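Local coordinates for thiol-activated cytolysin (Desulfobulbus propionicus, PDB 6NAL), which probably forms large oligomeric pores in target membranes, as cholesterol-dependent cytolysins of the thiol-activated family do, at residues 89-94 / 222-227; 380-385 / 414-419. All coordinates share one frame; numbering follows the deposited sequence.

Contact 1 of 2, residues 89-94 / 222-227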
loop_
_atom_site.group_PDB
_atom_site.type_symbol
_atom_site.label_atom_id
_atom_site.label_comp_id
_atom_site.label_asym_id
_atom_site.label_seq_id
_atom_site.Cartn_x
_atom_site.Cartn_y
_atom_site.Cartn_z
ATOM N N GLN A 89 5.340 38.668 -23.765
ATOM C CA GLN A 89 5.505 39.448 -24.978
ATOM C C GLN A 89 4.969 40.844 -24.683
ATOM O O GLN A 89 3.753 41.040 -24.499
ATOM C CB GLN A 89 4.775 38.791 -26.160
ATOM C CG GLN A 89 4.982 39.547 -27.474
ATOM C CD GLN A 89 4.163 39.012 -28.656
ATOM O OE1 GLN A 89 3.718 37.860 -28.660
ATOM N NE2 GLN A 89 3.943 39.879 -29.665
ATOM N N GLU A 90 5.884 41.803 -24.609
ATOM C CA GLU A 90 5.518 43.203 -24.451
ATOM C C GLU A 90 4.595 43.687 -25.574
ATOM O O GLU A 90 4.735 43.308 -26.740
ATOM C CB GLU A 90 6.788 44.026 -24.407
ATOM C CG GLU A 90 6.635 45.497 -23.997
ATOM C CD GLU A 90 8.002 46.223 -24.012
ATOM O OE1 GLU A 90 8.894 45.746 -24.764
ATOM O OE2 GLU A 90 8.184 47.229 -23.265
ATOM N N LEU A 91 3.602 44.474 -25.179
ATOM C CA LEU A 91 2.735 45.234 -26.073
ATOM C C LEU A 91 3.231 46.674 -26.042
ATOM O O LEU A 91 2.823 47.470 -25.198
ATOM C CB LEU A 91 1.291 45.133 -25.613
ATOM C CG LEU A 91 0.350 46.051 -26.378
ATOM C CD1 LEU A 91 0.547 45.738 -27.855
ATOM C CD2 LEU A 91 -1.063 45.849 -26.001
ATOM N N ALA A 92 4.133 47.001 -26.953
ATOM C CA ALA A 92 4.848 48.281 -26.904
ATOM C C ALA A 92 4.064 49.345 -27.670
ATOM O O ALA A 92 4.168 49.482 -28.897
ATOM C CB ALA A 92 6.262 48.125 -27.453
ATOM N N VAL A 93 3.255 50.101 -26.929
ATOM C CA VAL A 93 2.571 51.273 -27.466
ATOM C C VAL A 93 2.603 52.389 -26.426
ATOM O O VAL A 93 2.978 52.192 -25.268
ATOM C CB VAL A 93 1.117 50.966 -27.892
ATOM C CG1 VAL A 93 1.099 50.098 -29.141
ATOM C CG2 VAL A 93 0.343 50.284 -26.792
ATOM N N ASP A 94 2.206 53.577 -26.851
ATOM C CA ASP A 94 2.221 54.726 -25.957
ATOM C C ASP A 94 0.978 54.696 -25.091
ATOM O O ASP A 94 -0.118 54.377 -25.567
ATOM C CB ASP A 94 2.288 56.020 -26.766
ATOM C CG ASP A 94 3.568 56.122 -27.575
ATOM O OD1 ASP A 94 4.633 55.811 -26.991
ATOM O OD2 ASP A 94 3.519 56.499 -28.773
ATOM N N ALA A 222 -2.859 45.955 -33.501
ATOM C CA ALA A 222 -2.812 44.773 -34.371
ATOM C C ALA A 222 -1.395 44.498 -34.879
ATOM O O ALA A 222 -0.959 43.333 -34.956
ATOM C CB ALA A 222 -3.773 44.926 -35.554
ATOM N N ARG A 223 -0.651 45.560 -35.204
ATOM C CA ARG A 223 0.737 45.408 -35.641
ATOM C C ARG A 223 1.621 44.820 -34.547
ATOM O O ARG A 223 2.618 44.161 -34.849
ATOM C CB ARG A 223 1.312 46.764 -36.053
ATOM C CG ARG A 223 0.847 47.307 -37.397
ATOM C CD ARG A 223 1.059 48.845 -37.388
ATOM N NE ARG A 223 0.441 49.462 -38.543
ATOM C CZ ARG A 223 0.237 50.770 -38.694
ATOM N NH1 ARG A 223 0.599 51.646 -37.743
ATOM N NH2 ARG A 223 -0.332 51.196 -39.825
ATOM N N ALA A 224 1.307 45.083 -33.278
ATOM C CA ALA A 224 2.088 44.545 -32.176
ATOM C C ALA A 224 1.736 43.101 -31.819
ATOM O O ALA A 224 2.473 42.496 -31.028
ATOM C CB ALA A 224 1.914 45.434 -30.948
ATOM N N GLY A 225 0.655 42.534 -32.383
ATOM C CA GLY A 225 0.295 41.151 -32.093
ATOM C C GLY A 225 -1.150 40.895 -31.687
ATOM O O GLY A 225 -1.608 39.747 -31.716
ATOM N N ILE A 226 -1.896 41.958 -31.368
ATOM C CA ILE A 226 -3.226 41.789 -30.792
ATOM C C ILE A 226 -4.190 41.226 -31.824
ATOM O O ILE A 226 -4.172 41.611 -33.008
ATOM C CB ILE A 226 -3.748 43.114 -30.222
ATOM C CG1 ILE A 226 -2.818 43.552 -29.106
ATOM C CG2 ILE A 226 -5.177 42.951 -29.754
ATOM C CD1 ILE A 226 -2.770 42.551 -27.937
ATOM N N SER A 227 -5.068 40.329 -31.359
ATOM C CA SER A 227 -6.002 39.579 -32.197
ATOM C C SER A 227 -6.791 38.664 -31.266
ATOM O O SER A 227 -6.494 38.591 -30.069
ATOM C CB SER A 227 -5.271 38.774 -33.278
ATOM O OG SER A 227 -4.597 37.658 -32.722
HETATM O O HOH W 1 4.523 42.849 -29.517
#
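Ala-224 and Leu-91 meet where the C-terminal turn of helix 218-224, finished by a Schellman motif, comes up against the chain leaving strand 89-90. On the helical side, the Ala-224 methyl faces the opposing segment, and Leu-91 CD1 presses to 3.4 Å from Ala-224 CB, a close fit for two methyl carbons. Leu-91 CG stands anti to the backbone N (chi1 172°), which carries the two methyls towards the helix end. The carbonyl of Ala-224 is bridged to the other segment by one water: the water donates to Ala-224 O at 2.6 Å and to Glu-90 O at 2.8 Å, and accepts from Gln-89 NE2 at 3.0 Å. Gln-89 reaches it with an extended side chain. Three bonds thus fix this water between the segments. Next comes Gly-225, whose positive phi (130°) turns the chain out of the helix, while Gly-225 N still bonds back to Ala-222 O at 3.1 Å. Ile-226 then folds inward against Trp-218 and Leu-221 of the same helix and Val-78 of strand 76-78, which Leu-91 also touches. Its side chain crosses that of Leu-91 at about a right angle, with Ile-226 CD1 4.2 Å from Leu-91 CD2.

Contact 2 of 2, residues 380-385 / 414-419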
loop_
_atom_site.group_PDB
_atom_site.type_symbol
_atom_site.label_atom_id
_atom_site.label_comp_id
_atom_site.label_asym_id
_atom_site.label_seq_id
_atom_site.Cartn_x
_atom_site.Cartn_y
_atom_site.Cartn_z
ATOM N N PHE A 380 9.414 -29.879 16.340
ATOM C CA PHE A 380 9.144 -28.519 15.897
ATOM C C PHE A 380 8.647 -28.549 14.445
ATOM O O PHE A 380 9.209 -29.255 13.605
ATOM C CB PHE A 380 10.418 -27.650 15.948
ATOM C CG PHE A 380 10.941 -27.352 17.324
ATOM C CD1 PHE A 380 11.824 -28.205 17.918
ATOM C CD2 PHE A 380 10.604 -26.189 17.981
ATOM C CE1 PHE A 380 12.324 -27.967 19.177
ATOM C CE2 PHE A 380 11.119 -25.936 19.253
ATOM C CZ PHE A 380 11.989 -26.838 19.838
ATOM N N THR A 381 7.627 -27.750 14.135
ATOM C CA THR A 381 7.184 -27.516 12.757
ATOM C C THR A 381 7.150 -26.018 12.487
ATOM O O THR A 381 6.491 -25.266 13.218
ATOM C CB THR A 381 5.811 -28.128 12.525
ATOM O OG1 THR A 381 5.846 -29.479 12.975
ATOM C CG2 THR A 381 5.430 -28.134 11.047
ATOM N N VAL A 382 7.883 -25.580 11.472
ATOM C CA VAL A 382 7.945 -24.173 11.106
ATOM C C VAL A 382 7.681 -24.038 9.612
ATOM O O VAL A 382 8.299 -24.733 8.807
ATOM C CB VAL A 382 9.289 -23.543 11.477
ATOM C CG1 VAL A 382 9.253 -22.072 11.066
ATOM C CG2 VAL A 382 9.544 -23.692 12.943
ATOM N N THR A 383 6.719 -23.184 9.251
ATOM C CA THR A 383 6.341 -22.944 7.867
ATOM C C THR A 383 6.209 -21.438 7.635
ATOM O O THR A 383 6.066 -20.650 8.572
ATOM C CB THR A 383 5.027 -23.668 7.507
ATOM O OG1 THR A 383 3.950 -23.032 8.197
ATOM C CG2 THR A 383 5.105 -25.195 7.869
ATOM N N TRP A 384 6.288 -21.032 6.379
ATOM C CA TRP A 384 6.141 -19.620 6.049
ATOM C C TRP A 384 5.886 -19.490 4.561
ATOM O O TRP A 384 6.001 -20.450 3.797
ATOM C CB TRP A 384 7.369 -18.789 6.438
ATOM C CG TRP A 384 8.633 -19.208 5.771
ATOM C CD1 TRP A 384 9.107 -18.767 4.588
ATOM C CD2 TRP A 384 9.594 -20.157 6.262
ATOM N NE1 TRP A 384 10.284 -19.420 4.269
ATOM C CE2 TRP A 384 10.611 -20.268 5.290
ATOM C CE3 TRP A 384 9.692 -20.923 7.424
ATOM C CZ2 TRP A 384 11.709 -21.115 5.446
ATOM C CZ3 TRP A 384 10.787 -21.768 7.580
ATOM C CH2 TRP A 384 11.786 -21.842 6.601
ATOM N N ASP A 385 5.573 -18.267 4.157
ATOM C CA ASP A 385 5.336 -17.954 2.761
ATOM C C ASP A 385 6.457 -17.064 2.260
ATOM O O ASP A 385 6.919 -16.189 2.983
ATOM C CB ASP A 385 3.988 -17.253 2.583
ATOM C CG ASP A 385 2.800 -18.218 2.575
ATOM O OD1 ASP A 385 2.987 -19.440 2.255
ATOM O OD2 ASP A 385 1.670 -17.724 2.867
ATOM N N THR A 414 18.789 -24.317 17.301
ATOM C CA THR A 414 19.146 -23.974 15.929
ATOM C C THR A 414 18.558 -22.617 15.576
ATOM O O THR A 414 17.700 -22.065 16.285
ATOM C CB THR A 414 18.714 -25.088 14.937
ATOM O OG1 THR A 414 19.374 -24.889 13.679
ATOM C CG2 THR A 414 17.198 -25.184 14.749
ATOM N N THR A 415 19.116 -22.039 14.521
ATOM C CA THR A 415 18.673 -20.755 14.016
ATOM C C THR A 415 18.199 -20.987 12.592
ATOM O O THR A 415 18.937 -21.550 11.775
ATOM C CB THR A 415 19.798 -19.725 14.102
ATOM O OG1 THR A 415 20.022 -19.382 15.475
ATOM C CG2 THR A 415 19.412 -18.452 13.380
ATOM N N ILE A 416 16.956 -20.600 12.314
ATOM C CA ILE A 416 16.410 -20.581 10.950
ATOM C C ILE A 416 16.501 -19.170 10.360
ATOM O O ILE A 416 15.705 -18.317 10.733
ATOM C CB ILE A 416 14.952 -21.072 10.957
ATOM C CG1 ILE A 416 14.867 -22.491 11.518
ATOM C CG2 ILE A 416 14.306 -21.012 9.548
ATOM C CD1 ILE A 416 13.501 -22.880 11.816
ATOM N N PRO A 417 17.438 -18.844 9.490
ATOM C CA PRO A 417 17.478 -17.478 8.933
ATOM C C PRO A 417 16.504 -17.295 7.768
ATOM O O PRO A 417 16.399 -18.130 6.870
ATOM C CB PRO A 417 18.935 -17.324 8.474
ATOM C CG PRO A 417 19.281 -18.761 8.002
ATOM C CD PRO A 417 18.430 -19.734 8.869
ATOM N N LEU A 418 15.825 -16.144 7.778
ATOM C CA LEU A 418 14.821 -15.770 6.796
ATOM C C LEU A 418 15.136 -14.409 6.191
ATOM O O LEU A 418 15.502 -13.468 6.900
ATOM C CB LEU A 418 13.448 -15.739 7.465
ATOM C CG LEU A 418 12.928 -17.139 7.841
ATOM C CD1 LEU A 418 11.698 -16.955 8.714
ATOM C CD2 LEU A 418 12.593 -17.997 6.623
ATOM N N ARG A 419 14.923 -14.296 4.889
ATOM C CA ARG A 419 15.038 -13.025 4.212
ATOM C C ARG A 419 13.730 -12.268 4.305
ATOM O O ARG A 419 12.707 -12.795 4.698
ATOM C CB ARG A 419 15.453 -13.241 2.773
ATOM C CG ARG A 419 16.752 -14.013 2.706
ATOM C CD ARG A 419 17.422 -13.905 1.355
ATOM N NE ARG A 419 16.630 -14.582 0.336
ATOM C CZ ARG A 419 16.855 -14.457 -0.969
ATOM N NH1 ARG A 419 17.855 -13.684 -1.379
ATOM N NH2 ARG A 419 16.093 -15.098 -1.849
#
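Trp-384 and Leu-418 form the tight end of a face-to-face packing between the two sheets of the C-terminal beta sandwich. Strands 380-385 and 414-418 run nearly parallel (7°) with axes 10.8 Å apart, so side chains alone bridge the gap. Leu-418 CD2 sits over one face of the indole as a CH-pi contact, 3.6 Å from the centroid of the Trp-384 six-membered ring and 23° off its normal. The methyl is displaced from the ring centre toward the CE2-CZ2 bond, with Leu-418 CD2 3.3 Å from Trp-384 CE2. With CG between the backbone N and the carbonyl carbon (chi1 60°), the indole lies across the gap with one face to Leu-418; its NE1 is hydrogen-bonded to Glu-386 OE2. Packing is slacker along the strands: Ile-416 CG2 meets Trp-384 CH2 obliquely at 4.0 Å. On the outer surfaces the alternate residues Thr-383, Asp-385 and Pro-417 turn away from the interface; Pro-417 is exposed, while Asp-385 packs on Tyr-55 of the second subunit. The longest of these approaches is made tip to tip, Val-382 CG2 lying 4.2 Å from Ile-416 CD1.

Contact 1 and contact 2 lie on opposite sides of the centre of this elongated chain, with centres about 77 Å apart and nearest atoms about 58 Å apart. Both segments of contact 1 precede both segments of contact 2 along the chain. They share no sheet. Strand 89-90 edges the large antiparallel sheet through strand 76-78, next to strand 232-250, whereas contact 2 joins strand 378-389 of the four-stranded sheet to strand 412-418, which pairs with the long strand 349-372. Contact 1 lies in the region N-terminal to the beta sandwich and contact 2 within the sandwich, the module that in relatives binds the membrane, so the two contacts hold together different parts of the toxin and do not touch.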